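PDB 2QE6: DUF574 domain-containing protein from Thermobifida fusca, which is of unknown function but binds S-adenosylmethionine and is probably a methyltransferase of the class I, Rossmann-like fold. Local coordinates for residues Val26-Ala29 with Asp35-Glu38; Gly68-Ala73 with Arg248-Val253; Ala122-Ala125 with Asn129-Val132; Ala159-Val164 with Asp184-Gly189. The protein carries 1 engineered substitution. All coordinates share one frame; numbering follows the deposited sequence.

Interaction 1: residues Val26-Ala29 with Asp35-Glu38; sequences VYDA and DNFE. Engineered in segment 26-29: Val26 (natural residue Ala). With SAM (S-adenosylmethionine), chain F.
Asp28 reaches from helix 23-30 to the loop at Asp35 and Asn36, an N-terminal helix and turn placed over the cofactor site of a Rossmann-like methyltransferase. Its CG stands anti to the backbone N (chi1 -172°), which directs the carboxylate at the loop. From the root outward, Asp28 CB lies 3.8 Å from Asp35 O, Asp28 CG lies 3.7 Å from Asp35 O, and Asp28 OD2 makes the bonds. Asp35 N donates to Asp28 OD2 over 2.8 Å, though weakly because the bond is bent. Asn36 ND2 adds a second bond of 3.0 Å to Asp28 OD2, meeting it on the anti side and 22° out of the carboxylate plane. This amide also gives a hydrogen bond to Gly33 O, while the carboxylate of Asp35 is engaged through OD1 by Trp11. Nearby, Tyr27 faces the ligand: SAM SD sits 3.6 Å above one face of the ring, offset toward its rim. A leucine in place of Tyr27 would probably leave the sulfonium without its aromatic cover and the SAM carboxylate short of one hydroxyl partner. That hydroxyl, which also pairs with Asn61, gives a weak bond of 2.8 Å from Tyr27 OH to SAM O.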
# COMPACT_ATOMS: atom_id res chain seq x y z
N VAL A 26 1.82 1.43 -13.61
CA VAL A 26 0.51 1.90 -13.90
C VAL A 26 -0.09 2.83 -12.81
O VAL A 26 -0.67 3.90 -13.11
CB VAL A 26 -0.40 0.71 -14.15
CG1 VAL A 26 -1.81 1.22 -14.35
CG2 VAL A 26 0.09 -0.07 -15.44
N TYR A 27 0.10 2.47 -11.56
CA TYR A 27 -0.33 3.29 -10.43
C TYR A 27 0.43 4.60 -10.46
O TYR A 27 -0.14 5.65 -10.29
CB TYR A 27 -0.07 2.53 -9.15
CG TYR A 27 -0.54 3.16 -7.90
CD1 TYR A 27 -1.87 3.11 -7.54
CD2 TYR A 27 0.34 3.77 -7.05
CE1 TYR A 27 -2.32 3.71 -6.32
CE2 TYR A 27 -0.09 4.36 -5.84
CZ TYR A 27 -1.43 4.32 -5.49
OH TYR A 27 -1.87 4.87 -4.31
N ASP A 28 1.72 4.55 -10.77
CA ASP A 28 2.51 5.77 -10.93
C ASP A 28 1.92 6.69 -12.03
O ASP A 28 1.78 7.89 -11.87
CB ASP A 28 3.92 5.39 -11.32
CG ASP A 28 4.83 6.57 -11.30
OD1 ASP A 28 5.00 7.09 -10.19
OD2 ASP A 28 5.29 6.99 -12.39
N ALA A 29 1.59 6.10 -13.17
CA ALA A 29 0.94 6.79 -14.27
C ALA A 29 -0.39 7.42 -13.78
O ALA A 29 -0.67 8.57 -14.06
CB ALA A 29 0.71 5.80 -15.45
N ASP A 35 7.72 7.51 -13.76
CA ASP A 35 8.30 6.18 -13.70
C ASP A 35 7.35 5.20 -14.34
O ASP A 35 6.74 4.41 -13.67
CB ASP A 35 8.58 5.76 -12.25
CG ASP A 35 9.74 6.54 -11.63
OD1 ASP A 35 10.14 7.54 -12.23
OD2 ASP A 35 10.20 6.14 -10.54
N ASN A 36 7.29 5.22 -15.67
CA ASN A 36 6.34 4.36 -16.37
C ASN A 36 6.72 4.34 -17.85
O ASN A 36 7.47 5.19 -18.31
CB ASN A 36 4.88 4.83 -16.14
CG ASN A 36 4.70 6.34 -16.32
OD1 ASN A 36 4.76 6.84 -17.42
ND2 ASN A 36 4.44 7.06 -15.23
N PHE A 37 6.25 3.35 -18.58
CA PHE A 37 6.48 3.32 -20.02
C PHE A 37 5.12 3.39 -20.75
O PHE A 37 4.03 3.43 -20.13
CB PHE A 37 7.25 2.05 -20.44
CG PHE A 37 8.63 1.94 -19.86
CD1 PHE A 37 9.65 2.78 -20.30
CD2 PHE A 37 8.92 0.99 -18.88
CE1 PHE A 37 10.93 2.68 -19.78
CE2 PHE A 37 10.19 0.87 -18.36
CZ PHE A 37 11.21 1.74 -18.81
N GLU A 38 5.18 3.37 -22.08
CA GLU A 38 3.99 3.58 -22.84
C GLU A 38 2.92 2.53 -22.53
O GLU A 38 1.75 2.89 -22.38
CB GLU A 38 4.27 3.66 -24.33
CG GLU A 38 3.19 4.43 -25.02
CD GLU A 38 3.31 4.40 -26.52
OE1 GLU A 38 4.41 4.11 -27.04
OE2 GLU A 38 2.30 4.66 -27.16
N SAM F . 1.45 0.83 -1.51
CA SAM F . 1.42 1.95 -2.53
C SAM F . 0.20 2.81 -2.29
O SAM F . 0.21 3.99 -2.63
OXT SAM F . -0.82 2.33 -1.79
CB SAM F . 1.37 1.52 -4.01
CG SAM F . 0.11 0.75 -4.44
SD SAM F . 0.15 0.06 -6.13
CE SAM F . 1.79 0.67 -6.56
C5' SAM F . 0.61 -1.62 -5.65
C4' SAM F . 2.08 -1.99 -5.41
O4' SAM F . 2.15 -3.30 -4.83
C3' SAM F . 2.92 -2.08 -6.70
O3' SAM F . 4.11 -1.31 -6.59
C2' SAM F . 3.22 -3.55 -6.92
O2' SAM F . 4.42 -3.82 -7.67
C1' SAM F . 3.20 -4.03 -5.47
N9 SAM F . 2.92 -5.47 -5.42
C8 SAM F . 1.79 -6.17 -5.84
N7 SAM F . 1.99 -7.49 -5.58
C5 SAM F . 3.22 -7.62 -4.99
C6 SAM F . 3.90 -8.75 -4.51
N6 SAM F . 3.33 -9.98 -4.62
N1 SAM F . 5.15 -8.55 -3.95
C2 SAM F . 5.73 -7.27 -3.85
N3 SAM F . 5.06 -6.15 -4.34
C4 SAM F . 3.81 -6.35 -4.89

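Interaction 2: residues Gly68-Ala73 with Arg248-Val253; sequences GVRFLA and RPDEPV
Arg70 and Phe71, neighbours on helix 54-75, meet two residues of the loop, one through charge and the other through a ring. The guanidinium of Arg70 takes Asp250 OD2 at its edge, with guanidinium and carboxylate planes 37° apart. Arg70 NH2 makes the shorter bond, 2.7 Å to Asp250 OD2, on the anti side of that oxygen; Arg70 NH1 adds a weak one of 3.3 Å to Asp250 OD2. The chain gets there by a bend at chi3 (62°). Arg70 adopts two conformations, and the bridge, made in one of them, is to that extent doubtful. Two waters lie in the guanidinium plane: one links Arg70 NH1 to Asp250 OD2, and the other gives a hydrogen bond to Arg248 O while accepting weakly from Arg70 NH2.

Phe71 and Arg248 form an off-centre cation-pi pair. Arg248 CZ is 4.5 Å from the centroid of the Phe71 ring, and the two planes are 54° apart. Phe71 CE1 sits over one face of the guanidinium and 3.4 Å from Arg248 NH1. Arg248 NE is held by Glu238 O, which anchors the group beside the ring. Here a helix packed on the Rossmann-like sheet is pinned at the surface to the connection between edge strand 235-243 and strand 265-271, the one antiparallel strand of the 3-2-1-4-5-7-6 order found in class I methyltransferases.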
# COMPACT_ATOMS: atom_id res chain seq x y z
N GLY A 68 -2.70 7.95 7.71
CA GLY A 68 -2.49 6.76 8.51
C GLY A 68 -1.07 6.67 9.06
O GLY A 68 -0.86 6.36 10.20
N VAL A 69 -0.09 6.98 8.23
CA VAL A 69 1.29 6.95 8.69
C VAL A 69 1.50 8.03 9.75
O VAL A 69 2.19 7.81 10.72
CB VAL A 69 2.27 7.05 7.53
CG1 VAL A 69 3.66 7.21 8.03
CG2 VAL A 69 2.15 5.81 6.64
N ARG A 70 0.90 9.20 9.56
CA ARG A 70 0.97 10.28 10.54
C ARG A 70 0.34 9.85 11.87
O ARG A 70 0.88 10.14 12.93
CB ARG A 70 0.29 11.55 10.02
CG ARG A 70 0.42 12.75 10.96
CD ARG A 70 -0.28 13.99 10.42
NE ARG A 70 -1.72 13.78 10.26
CZ ARG A 70 -2.42 14.02 9.16
NH1 ARG A 70 -1.83 14.50 8.07
NH2 ARG A 70 -3.73 13.79 9.16
N PHE A 71 -0.79 9.14 11.82
CA PHE A 71 -1.41 8.59 13.04
C PHE A 71 -0.45 7.62 13.74
O PHE A 71 -0.20 7.70 14.94
CB PHE A 71 -2.74 7.89 12.72
CG PHE A 71 -3.20 6.93 13.78
CD1 PHE A 71 -3.80 7.39 14.93
CD2 PHE A 71 -3.07 5.56 13.60
CE1 PHE A 71 -4.23 6.49 15.93
CE2 PHE A 71 -3.47 4.67 14.60
CZ PHE A 71 -4.05 5.13 15.75
N LEU A 72 0.12 6.71 12.96
CA LEU A 72 0.97 5.65 13.50
C LEU A 72 2.25 6.18 14.10
O LEU A 72 2.63 5.77 15.21
CB LEU A 72 1.31 4.65 12.40
CG LEU A 72 0.18 3.73 11.96
CD1 LEU A 72 0.54 3.03 10.67
CD2 LEU A 72 -0.24 2.75 13.08
N ALA A 73 2.92 7.09 13.39
CA ALA A 73 4.26 7.56 13.79
C ALA A 73 4.21 8.63 14.90
O ALA A 73 5.18 8.81 15.65
CB ALA A 73 5.03 8.07 12.56
N ARG A 248 -10.42 8.95 9.16
CA ARG A 248 -9.89 10.11 9.86
C ARG A 248 -9.52 11.24 8.94
O ARG A 248 -8.36 11.61 8.84
CB ARG A 248 -8.65 9.70 10.69
CG ARG A 248 -8.96 8.58 11.68
CD ARG A 248 -7.96 8.51 12.81
NE ARG A 248 -8.29 7.41 13.70
CZ ARG A 248 -7.90 7.34 14.97
NH1 ARG A 248 -7.12 8.29 15.49
NH2 ARG A 248 -8.27 6.30 15.70
N PRO A 249 -10.52 11.85 8.31
CA PRO A 249 -10.27 12.92 7.35
C PRO A 249 -9.73 14.17 8.03
O PRO A 249 -10.05 14.41 9.19
CB PRO A 249 -11.64 13.20 6.73
CG PRO A 249 -12.61 12.56 7.56
CD PRO A 249 -11.95 11.59 8.48
N ASP A 250 -8.89 14.92 7.34
CA ASP A 250 -8.39 16.18 7.92
C ASP A 250 -8.84 17.37 7.06
O ASP A 250 -8.14 18.36 6.88
CB ASP A 250 -6.87 16.14 8.22
CG ASP A 250 -6.01 15.75 7.03
OD1 ASP A 250 -6.43 15.92 5.87
OD2 ASP A 250 -4.88 15.30 7.26
N GLU A 251 -10.09 17.28 6.61
CA GLU A 251 -10.60 18.03 5.47
C GLU A 251 -12.06 17.57 5.41
O GLU A 251 -12.34 16.40 5.68
CB GLU A 251 -9.76 17.67 4.23
CG GLU A 251 -10.35 17.83 2.82
CD GLU A 251 -9.40 17.23 1.75
OE1 GLU A 251 -8.19 17.58 1.75
OE2 GLU A 251 -9.84 16.38 0.93
N PRO A 252 -13.00 18.48 5.10
CA PRO A 252 -14.40 18.07 5.34
C PRO A 252 -14.85 17.01 4.32
O PRO A 252 -14.44 17.05 3.15
CB PRO A 252 -15.19 19.39 5.18
CG PRO A 252 -14.15 20.49 5.05
CD PRO A 252 -12.92 19.83 4.52
N VAL A 253 -15.68 16.07 4.78
CA VAL A 253 -16.12 14.95 3.93
C VAL A 253 -17.43 14.37 4.47
O VAL A 253 -17.59 14.12 5.67
CB VAL A 253 -15.06 13.83 3.82
CG1 VAL A 253 -14.82 13.26 5.15
CG2 VAL A 253 -15.52 12.73 2.83
O HOH W 1 -6.37 12.28 10.33
O HOH W 2 -2.76 14.64 5.25

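Interaction 3: residues Ala122-Ala125 with Asn129-Val132; sequences ALLA and NTAV
Leu124, in the last part of helix 114-124, lays its two methyls against Thr130 and Val132 of the strand that follows, closing the second half of a beta-alpha-beta unit in the Rossmann-like sheet. The leucine has CG anti to the carbonyl carbon (chi1 -57°) and a chi2 near 180°, a relaxed conformation that sends both branches toward the strand. Leu124 CD2 rests on Thr130 CG2 at 3.5 Å, and Leu124 CD1 touches the same methyl at 3.7 Å, so the threonine methyl is seated against both tips of the fork.

The rotation of the threonine separates two contacts. With CG2 anti to the backbone N, its methyl faces the leucine, while OG1, beside the backbone N, is left to bond Asp127 in the connecting loop. One residue thus offers an apolar surface to the helix and a polar grip to the turn. The alternation of the strand then skips Ala131, whose side chain points away from the leucine and packs on helix 147-152, and brings Val132 back to the same face.

Tyr109 of the neighbouring parallel strand 106-111 touches Leu124, Thr130 and Val132, continuing the apolar layer under the helix. The side chain of Val132 runs roughly at right angles to the leucine. The leucine's farther reach ends here, with Leu124 CD1 4.1 Å from both Val132 CB and Val132 CG1.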
# COMPACT_ATOMS: atom_id res chain seq x y z
N ALA A 122 19.04 5.13 -5.04
CA ALA A 122 19.46 6.53 -5.22
C ALA A 122 18.97 7.41 -4.06
O ALA A 122 19.78 7.87 -3.25
CB ALA A 122 18.88 7.07 -6.56
N LEU A 123 17.65 7.59 -3.97
CA LEU A 123 17.04 8.47 -2.96
C LEU A 123 17.38 8.11 -1.47
O LEU A 123 17.40 9.01 -0.63
CB LEU A 123 15.50 8.58 -3.17
CG LEU A 123 14.86 9.00 -4.53
CD1 LEU A 123 13.44 8.46 -4.71
CD2 LEU A 123 14.81 10.52 -4.74
N LEU A 124 17.69 6.83 -1.16
CA LEU A 124 17.77 6.36 0.25
C LEU A 124 19.12 5.84 0.77
O LEU A 124 19.18 5.34 1.91
CB LEU A 124 16.76 5.25 0.50
CG LEU A 124 15.31 5.54 0.23
CD1 LEU A 124 14.60 4.27 0.43
CD2 LEU A 124 14.75 6.64 1.13
N ALA A 125 20.19 5.93 -0.02
CA ALA A 125 21.53 5.60 0.48
C ALA A 125 22.01 6.65 1.50
O ALA A 125 22.80 6.35 2.40
CB ALA A 125 22.53 5.45 -0.66
N ASN A 129 18.03 5.43 8.21
CA ASN A 129 16.80 4.84 8.79
C ASN A 129 15.78 4.40 7.79
O ASN A 129 14.64 4.10 8.16
CB ASN A 129 16.14 5.81 9.75
CG ASN A 129 17.04 6.14 10.94
OD1 ASN A 129 16.83 7.12 11.62
ND2 ASN A 129 18.06 5.32 11.17
N THR A 130 16.17 4.36 6.52
CA THR A 130 15.22 3.97 5.48
C THR A 130 15.94 3.06 4.51
O THR A 130 17.07 3.32 4.12
CB THR A 130 14.64 5.23 4.78
OG1 THR A 130 14.19 6.17 5.77
CG2 THR A 130 13.50 4.88 3.89
N ALA A 131 15.32 1.95 4.15
CA ALA A 131 15.92 0.96 3.27
C ALA A 131 14.84 0.49 2.29
O ALA A 131 13.66 0.67 2.57
CB ALA A 131 16.45 -0.22 4.08
N VAL A 132 15.27 -0.04 1.15
CA VAL A 132 14.37 -0.54 0.11
C VAL A 132 14.91 -1.84 -0.46
O VAL A 132 16.10 -2.00 -0.61
CB VAL A 132 14.14 0.51 -1.03
CG1 VAL A 132 15.42 0.86 -1.74
CG2 VAL A 132 13.06 0.02 -2.03

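Interaction 4: residues Ala159-Val164 with Asp184-Gly189; sequences AAIMLV and DALAPG. With SAM (S-adenosylmethionine), chain F.
Leu186 meets Ile161 and Ala159 through aliphatic carbons alone; no flat side chain takes part across this contact, so it has neither ring face nor edge. The aromatic groups lie to the side, where Phe155 and Phe234 touch the leucine from other loops. The main pairing is oblique. Ile161 CD1 lies 3.7 Å from Leu186 CD2 and 3.8 Å from Leu186 CG, reaching the fork as well as one of its tips. CG1 of Ile161 is anti to the carbonyl carbon (chi1 -65°) and chi2 is extended, which carries the terminal methyl out from the strand toward the loop. Leu186 CD2 also approaches Ala159 CB, at 4.0 Å, and so touches two residues, Ala159 and Ile161, two places apart in the chain.

This is the beta-alpha-beta connection from strand 160-163 through helix 175-185 to strand 191-197, gripped just after the helix ends. An alanine at Leu186 would probably open a gap beside Ile161 CD1 and Ala159 CB. At the far end of the same strand the chemistry changes: SAM N donates to Val164 O over 2.6 Å, and Val164 CG1 lies near the ligand carboxylate. The contact with Leu186 rests on dispersion and close fit, whereas the carbonyl of Val164, just past the strand, offers a directional acceptor to what is probably a charged ammonium.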
# COMPACT_ATOMS: atom_id res chain seq x y z
N ALA A 159 5.70 -2.48 15.94
CA ALA A 159 5.93 -2.02 14.58
C ALA A 159 4.61 -1.87 13.86
O ALA A 159 3.59 -2.33 14.35
CB ALA A 159 6.83 -2.99 13.84
N ALA A 160 4.65 -1.26 12.68
CA ALA A 160 3.51 -1.19 11.77
C ALA A 160 3.87 -1.94 10.49
O ALA A 160 4.87 -1.63 9.85
CB ALA A 160 3.17 0.24 11.45
N ILE A 161 3.05 -2.92 10.10
CA ILE A 161 3.15 -3.51 8.75
C ILE A 161 2.03 -2.97 7.86
O ILE A 161 0.88 -2.86 8.29
CB ILE A 161 3.09 -5.05 8.80
CG1 ILE A 161 4.31 -5.61 9.54
CG2 ILE A 161 3.02 -5.60 7.39
CD1 ILE A 161 4.31 -7.14 9.70
N MSE A 162 2.37 -2.58 6.64
CA MSE A 162 1.43 -1.89 5.75
C MSE A 162 1.26 -2.73 4.51
O MSE A 162 2.23 -3.22 3.95
CB MSE A 162 1.98 -0.53 5.35
CG MSE A 162 2.18 0.41 6.50
SE MSE A 162 3.25 1.96 6.03
CE MSE A 162 2.32 2.75 4.51
N LEU A 163 0.00 -2.98 4.15
CA LEU A 163 -0.34 -3.53 2.86
C LEU A 163 -1.32 -2.54 2.19
O LEU A 163 -2.43 -2.88 1.78
CB LEU A 163 -0.96 -4.92 2.99
CG LEU A 163 0.05 -6.02 3.38
CD1 LEU A 163 -0.15 -6.46 4.76
CD2 LEU A 163 -0.08 -7.21 2.44
N VAL A 164 -0.89 -1.28 2.15
CA VAL A 164 -1.65 -0.19 1.61
C VAL A 164 -1.62 -0.34 0.06
O VAL A 164 -0.56 -0.54 -0.52
CB VAL A 164 -1.09 1.19 2.13
CG1 VAL A 164 -1.79 2.39 1.44
CG2 VAL A 164 -1.28 1.30 3.65
N ASP A 184 1.26 -12.42 12.68
CA ASP A 184 1.89 -13.30 13.64
C ASP A 184 3.29 -12.83 14.00
O ASP A 184 3.69 -13.01 15.13
CB ASP A 184 1.95 -14.75 13.15
CG ASP A 184 0.59 -15.43 13.15
OD1 ASP A 184 -0.37 -14.89 13.73
OD2 ASP A 184 0.48 -16.53 12.53
N ALA A 185 4.02 -12.22 13.07
CA ALA A 185 5.36 -11.66 13.35
C ALA A 185 5.41 -10.52 14.36
O ALA A 185 6.43 -10.28 14.99
CB ALA A 185 6.07 -11.20 12.06
N LEU A 186 4.31 -9.81 14.50
CA LEU A 186 4.26 -8.58 15.28
C LEU A 186 4.12 -8.79 16.79
O LEU A 186 3.44 -9.70 17.25
CB LEU A 186 3.11 -7.70 14.77
CG LEU A 186 3.29 -7.18 13.34
CD1 LEU A 186 1.92 -6.63 12.82
CD2 LEU A 186 4.47 -6.16 13.27
N ALA A 187 4.79 -7.92 17.53
CA ALA A 187 4.63 -7.81 18.96
C ALA A 187 3.31 -7.14 19.32
O ALA A 187 2.78 -6.33 18.53
CB ALA A 187 5.79 -6.99 19.55
N PRO A 188 2.77 -7.44 20.52
CA PRO A 188 1.63 -6.71 20.98
C PRO A 188 1.90 -5.22 20.95
O PRO A 188 3.01 -4.78 21.23
CB PRO A 188 1.47 -7.19 22.41
CG PRO A 188 1.98 -8.59 22.37
CD PRO A 188 3.17 -8.47 21.50
N GLY A 189 0.91 -4.44 20.52
CA GLY A 189 1.08 -2.99 20.45
C GLY A 189 1.44 -2.55 19.06
O GLY A 189 1.58 -1.36 18.81
N SAM F . 1.45 0.83 -1.51
CA SAM F . 1.42 1.95 -2.53
C SAM F . 0.20 2.81 -2.29
O SAM F . 0.21 3.99 -2.63
OXT SAM F . -0.82 2.33 -1.79
CB SAM F . 1.37 1.52 -4.01
CG SAM F . 0.11 0.75 -4.44
SD SAM F . 0.15 0.06 -6.13
CE SAM F . 1.79 0.67 -6.56
C5' SAM F . 0.61 -1.62 -5.65
C4' SAM F . 2.08 -1.99 -5.41
O4' SAM F . 2.15 -3.30 -4.83
C3' SAM F . 2.92 -2.08 -6.70
O3' SAM F . 4.11 -1.31 -6.59
C2' SAM F . 3.22 -3.55 -6.92
O2' SAM F . 4.42 -3.82 -7.67
C1' SAM F . 3.20 -4.03 -5.47
N9 SAM F . 2.92 -5.47 -5.42
C8 SAM F . 1.79 -6.17 -5.84
N7 SAM F . 1.99 -7.49 -5.58
C5 SAM F . 3.22 -7.62 -4.99
C6 SAM F . 3.90 -8.75 -4.51
N6 SAM F . 3.33 -9.98 -4.62
N1 SAM F . 5.15 -8.55 -3.95
C2 SAM F . 5.73 -7.27 -3.85
N3 SAM F . 5.06 -6.15 -4.34
C4 SAM F . 3.81 -6.35 -4.89

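Overall arrangement
From the N terminus, interaction 1 closes first, a short turn joining helix 23-30 to the loop before helix 38-48. Interaction 2 then opens on helix 54-75 and closes only at Arg248-Val253, so its long loop encloses interactions 3 and 4, which follow each other in series; none cross. Interactions 3 and 4 each tie helix to strand within a beta-alpha-beta unit of one sheet, the former at its edge strand 130-134. Interactions 2 and 4 touch directly, Val69 packing on Met162 and Leu72 on Ala160, where the helix covers the central strand. Interactions 1 and 4, with centres about 29 Å apart, both reach the same SAM molecule.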